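Local atomic coordinates of D-ribose pyranase (Bacillus subtilis, PDB entry 1OGD), a protein that probably catalyses the interconversion of the beta-pyranose and beta-furanose forms of D-ribose, and binds beta-D-ribopyranose. Residues 50-55 against 81-86. Sequence-based numbering, arbitrary orientation.
Sequences AFQDTA and AKFLEN
The helical segments 51-55 and 81-86 come nearest at Gln52 and Phe83, whose CA atoms are 7.1 Å apart, while the segment axes run nearly parallel at -17° and approach to 10.7 Å. Phe83 spans this gap: with CG anti to the backbone N, its ring extends toward the first turn of the opposing helix, where Phe83 CZ comes to 3.3 Å from the backbone Gln52 O. Gln52 lies over one face of that ring. Its CB sits 3.6 Å from the Phe83 ring centroid and 16° off the normal, which qualifies as a CH-pi contact, and its extended chain carries the amide onward across the ring toward Phe83 CB. The amide is stacked on the ring, its plane tilted 20° from that of Phe83, with Gln52 CD 3.4 Å from Phe83 CD1. Gln52 NE2 also has a weak hydrogen bond to Asn80 OD1, which may bias the amide's rotation. At the ring's edge, Ala55 CB meets Phe83 CE2 at 4.1 Å. Beside this pair, Phe51 CZ approaches Leu84 CD2 at 3.9 Å, the methyl lying near the ring plane and the two side chains crossing at about a right angle. Phe51 also packs on Ile26 of strand 23-27 and on Ala121, a substrate-binding residue. Replacing Phe83 by an alanine removes the ring, which would probably leave the Gln52 amide without its stacking surface and Ala55 CB without its edge partner. Helices 51-61 and 78-87 are thus joined here by apolar and amide-ring packing, without hydrogen bonds between the two segments, the polar Gln52 amide being accommodated on an aromatic face.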
ATOM      1  N   ALA A  50      -8.079 -24.851  23.544  1.00 33.81           N
ATOM      2  CA  ALA A  50      -7.577 -24.651  24.894  1.00 33.03           C
ATOM      3  C   ALA A  50      -6.094 -24.308  24.866  1.00 32.36           C
ATOM      4  O   ALA A  50      -5.381 -24.657  23.926  1.00 32.11           O
ATOM      5  CB  ALA A  50      -7.809 -25.913  25.728  1.00 34.16           C
ATOM      6  N   PHE A  51      -5.642 -23.612  25.902  1.00 32.12           N
ATOM      7  CA  PHE A  51      -4.247 -23.223  26.027  1.00 34.14           C
ATOM      8  C   PHE A  51      -3.338 -24.444  25.922  1.00 36.24           C
ATOM      9  O   PHE A  51      -2.324 -24.428  25.218  1.00 36.03           O
ATOM     10  CB  PHE A  51      -4.021 -22.548  27.377  1.00 32.33           C
ATOM     11  CG  PHE A  51      -2.583 -22.237  27.666  1.00 34.15           C
ATOM     12  CD1 PHE A  51      -1.950 -21.162  27.048  1.00 33.68           C
ATOM     13  CD2 PHE A  51      -1.859 -23.016  28.565  1.00 34.19           C
ATOM     14  CE1 PHE A  51      -0.615 -20.864  27.322  1.00 33.91           C
ATOM     15  CE2 PHE A  51      -0.526 -22.731  28.845  1.00 34.95           C
ATOM     16  CZ  PHE A  51       0.101 -21.651  28.224  1.00 36.58           C
ATOM     17  N   GLN A  52      -3.705 -25.506  26.632  1.00 36.81           N
ATOM     18  CA  GLN A  52      -2.909 -26.724  26.630  1.00 37.68           C
ATOM     19  C   GLN A  52      -2.794 -27.333  25.245  1.00 35.05           C
ATOM     20  O   GLN A  52      -1.701 -27.679  24.812  1.00 37.25           O
ATOM     21  CB  GLN A  52      -3.501 -27.756  27.594  1.00 39.58           C
ATOM     22  CG  GLN A  52      -3.710 -27.226  28.998  1.00 44.38           C
ATOM     23  CD  GLN A  52      -3.934 -28.329  30.010  1.00 45.86           C
ATOM     24  OE1 GLN A  52      -4.462 -29.392  29.682  1.00 47.03           O
ATOM     25  NE2 GLN A  52      -3.545 -28.073  31.255  1.00 47.06           N
ATOM     26  N   ASP A  53      -3.916 -27.465  24.549  1.00 34.73           N
ATOM     27  CA  ASP A  53      -3.889 -28.047  23.216  1.00 34.47           C
ATOM     28  C   ASP A  53      -3.025 -27.249  22.258  1.00 33.40           C
ATOM     29  O   ASP A  53      -2.253 -27.822  21.488  1.00 31.95           O
ATOM     30  CB  ASP A  53      -5.301 -28.170  22.652  1.00 37.02           C
ATOM     31  CG  ASP A  53      -6.130 -29.191  23.400  1.00 40.95           C
ATOM     32  OD1 ASP A  53      -5.550 -30.196  23.865  1.00 44.48           O
ATOM     33  OD2 ASP A  53      -7.358 -29.000  23.516  1.00 42.40           O
ATOM     34  N   THR A  54      -3.141 -25.928  22.308  1.00 30.35           N
ATOM     35  CA  THR A  54      -2.352 -25.089  21.420  1.00 28.59           C
ATOM     36  C   THR A  54      -0.862 -25.186  21.742  1.00 27.85           C
ATOM     37  O   THR A  54      -0.036 -25.342  20.848  1.00 27.97           O
ATOM     38  CB  THR A  54      -2.820 -23.624  21.504  1.00 28.45           C
ATOM     39  OG1 THR A  54      -4.223 -23.567  21.213  1.00 28.39           O
ATOM     40  CG2 THR A  54      -2.075 -22.763  20.490  1.00 27.74           C
ATOM     41  N   ALA A  55      -0.522 -25.102  23.022  1.00 28.68           N
ATOM     42  CA  ALA A  55       0.868 -25.188  23.443  1.00 29.92           C
ATOM     43  C   ALA A  55       1.487 -26.538  23.053  1.00 31.77           C
ATOM     44  O   ALA A  55       2.663 -26.611  22.682  1.00 32.14           O
ATOM     45  CB  ALA A  55       0.966 -24.975  24.956  1.00 30.49           C
ATOM     46  N   ALA A  81      -0.304 -24.187  34.985  1.00 48.28           N
ATOM     47  CA  ALA A  81       1.060 -23.904  35.415  1.00 49.36           C
ATOM     48  C   ALA A  81       1.853 -25.209  35.439  1.00 50.43           C
ATOM     49  O   ALA A  81       3.040 -25.237  35.098  1.00 49.92           O
ATOM     50  CB  ALA A  81       1.050 -23.272  36.802  1.00 49.17           C
ATOM     51  N   LYS A  82       1.187 -26.289  35.846  1.00 51.37           N
ATOM     52  CA  LYS A  82       1.819 -27.606  35.911  1.00 52.47           C
ATOM     53  C   LYS A  82       2.012 -28.156  34.506  1.00 50.91           C
ATOM     54  O   LYS A  82       3.042 -28.756  34.196  1.00 51.22           O
ATOM     55  CB  LYS A  82       0.958 -28.583  36.718  1.00 54.23           C
ATOM     56  CG  LYS A  82       0.777 -28.215  38.180  1.00 58.11           C
ATOM     57  CD  LYS A  82       0.050 -29.329  38.935  1.00 61.81           C
ATOM     58  CE  LYS A  82      -0.262 -28.930  40.376  1.00 64.13           C
ATOM     59  NZ  LYS A  82       0.959 -28.582  41.166  1.00 65.23           N
ATOM     60  N   PHE A  83       1.006 -27.954  33.663  1.00 49.44           N
ATOM     61  CA  PHE A  83       1.058 -28.415  32.285  1.00 48.18           C
ATOM     62  C   PHE A  83       2.355 -27.931  31.644  1.00 47.21           C
ATOM     63  O   PHE A  83       3.091 -28.714  31.045  1.00 46.04           O
ATOM     64  CB  PHE A  83      -0.132 -27.864  31.506  1.00 48.48           C
ATOM     65  CG  PHE A  83      -0.171 -28.305  30.077  1.00 49.27           C
ATOM     66  CD1 PHE A  83      -0.760 -29.511  29.724  1.00 49.21           C
ATOM     67  CD2 PHE A  83       0.391 -27.513  29.080  1.00 50.43           C
ATOM     68  CE1 PHE A  83      -0.792 -29.926  28.397  1.00 49.49           C
ATOM     69  CE2 PHE A  83       0.367 -27.919  27.751  1.00 49.95           C
ATOM     70  CZ  PHE A  83      -0.227 -29.128  27.410  1.00 50.70           C
ATOM     71  N   LEU A  84       2.626 -26.636  31.784  1.00 47.33           N
ATOM     72  CA  LEU A  84       3.830 -26.021  31.232  1.00 47.27           C
ATOM     73  C   LEU A  84       5.112 -26.662  31.750  1.00 48.53           C
ATOM     74  O   LEU A  84       6.002 -27.003  30.968  1.00 46.67           O
ATOM     75  CB  LEU A  84       3.861 -24.527  31.554  1.00 47.53           C
ATOM     76  CG  LEU A  84       2.947 -23.611  30.741  1.00 48.67           C
ATOM     77  CD1 LEU A  84       3.129 -22.169  31.207  1.00 48.10           C
ATOM     78  CD2 LEU A  84       3.283 -23.743  29.260  1.00 48.18           C
ATOM     79  N   GLU A  85       5.210 -26.800  33.070  1.00 50.29           N
ATOM     80  CA  GLU A  85       6.382 -27.402  33.700  1.00 52.39           C
ATOM     81  C   GLU A  85       6.605 -28.803  33.138  1.00 51.65           C
ATOM     82  O   GLU A  85       7.729 -29.184  32.819  1.00 51.68           O
ATOM     83  CB  GLU A  85       6.181 -27.484  35.216  1.00 55.39           C
ATOM     84  CG  GLU A  85       6.105 -26.138  35.930  1.00 60.74           C
ATOM     85  CD  GLU A  85       7.464 -25.480  36.096  1.00 64.22           C
ATOM     86  OE1 GLU A  85       8.355 -26.105  36.712  1.00 65.86           O
ATOM     87  OE2 GLU A  85       7.643 -24.338  35.620  1.00 66.63           O
ATOM     88  N   ASN A  86       5.518 -29.557  33.015  1.00 51.55           N
ATOM     89  CA  ASN A  86       5.563 -30.920  32.499  1.00 51.74           C
ATOM     90  C   ASN A  86       5.880 -30.977  31.010  1.00 50.79           C
ATOM     91  O   ASN A  86       6.695 -31.792  30.578  1.00 50.80           O
ATOM     92  CB  ASN A  86       4.227 -31.621  32.762  1.00 54.06           C
ATOM     93  CG  ASN A  86       3.987 -31.885  34.241  1.00 57.19           C
ATOM     94  OD1 ASN A  86       2.860 -32.165  34.658  1.00 59.60           O
ATOM     95  ND2 ASN A  86       5.048 -31.808  35.042  1.00 56.94           N
TER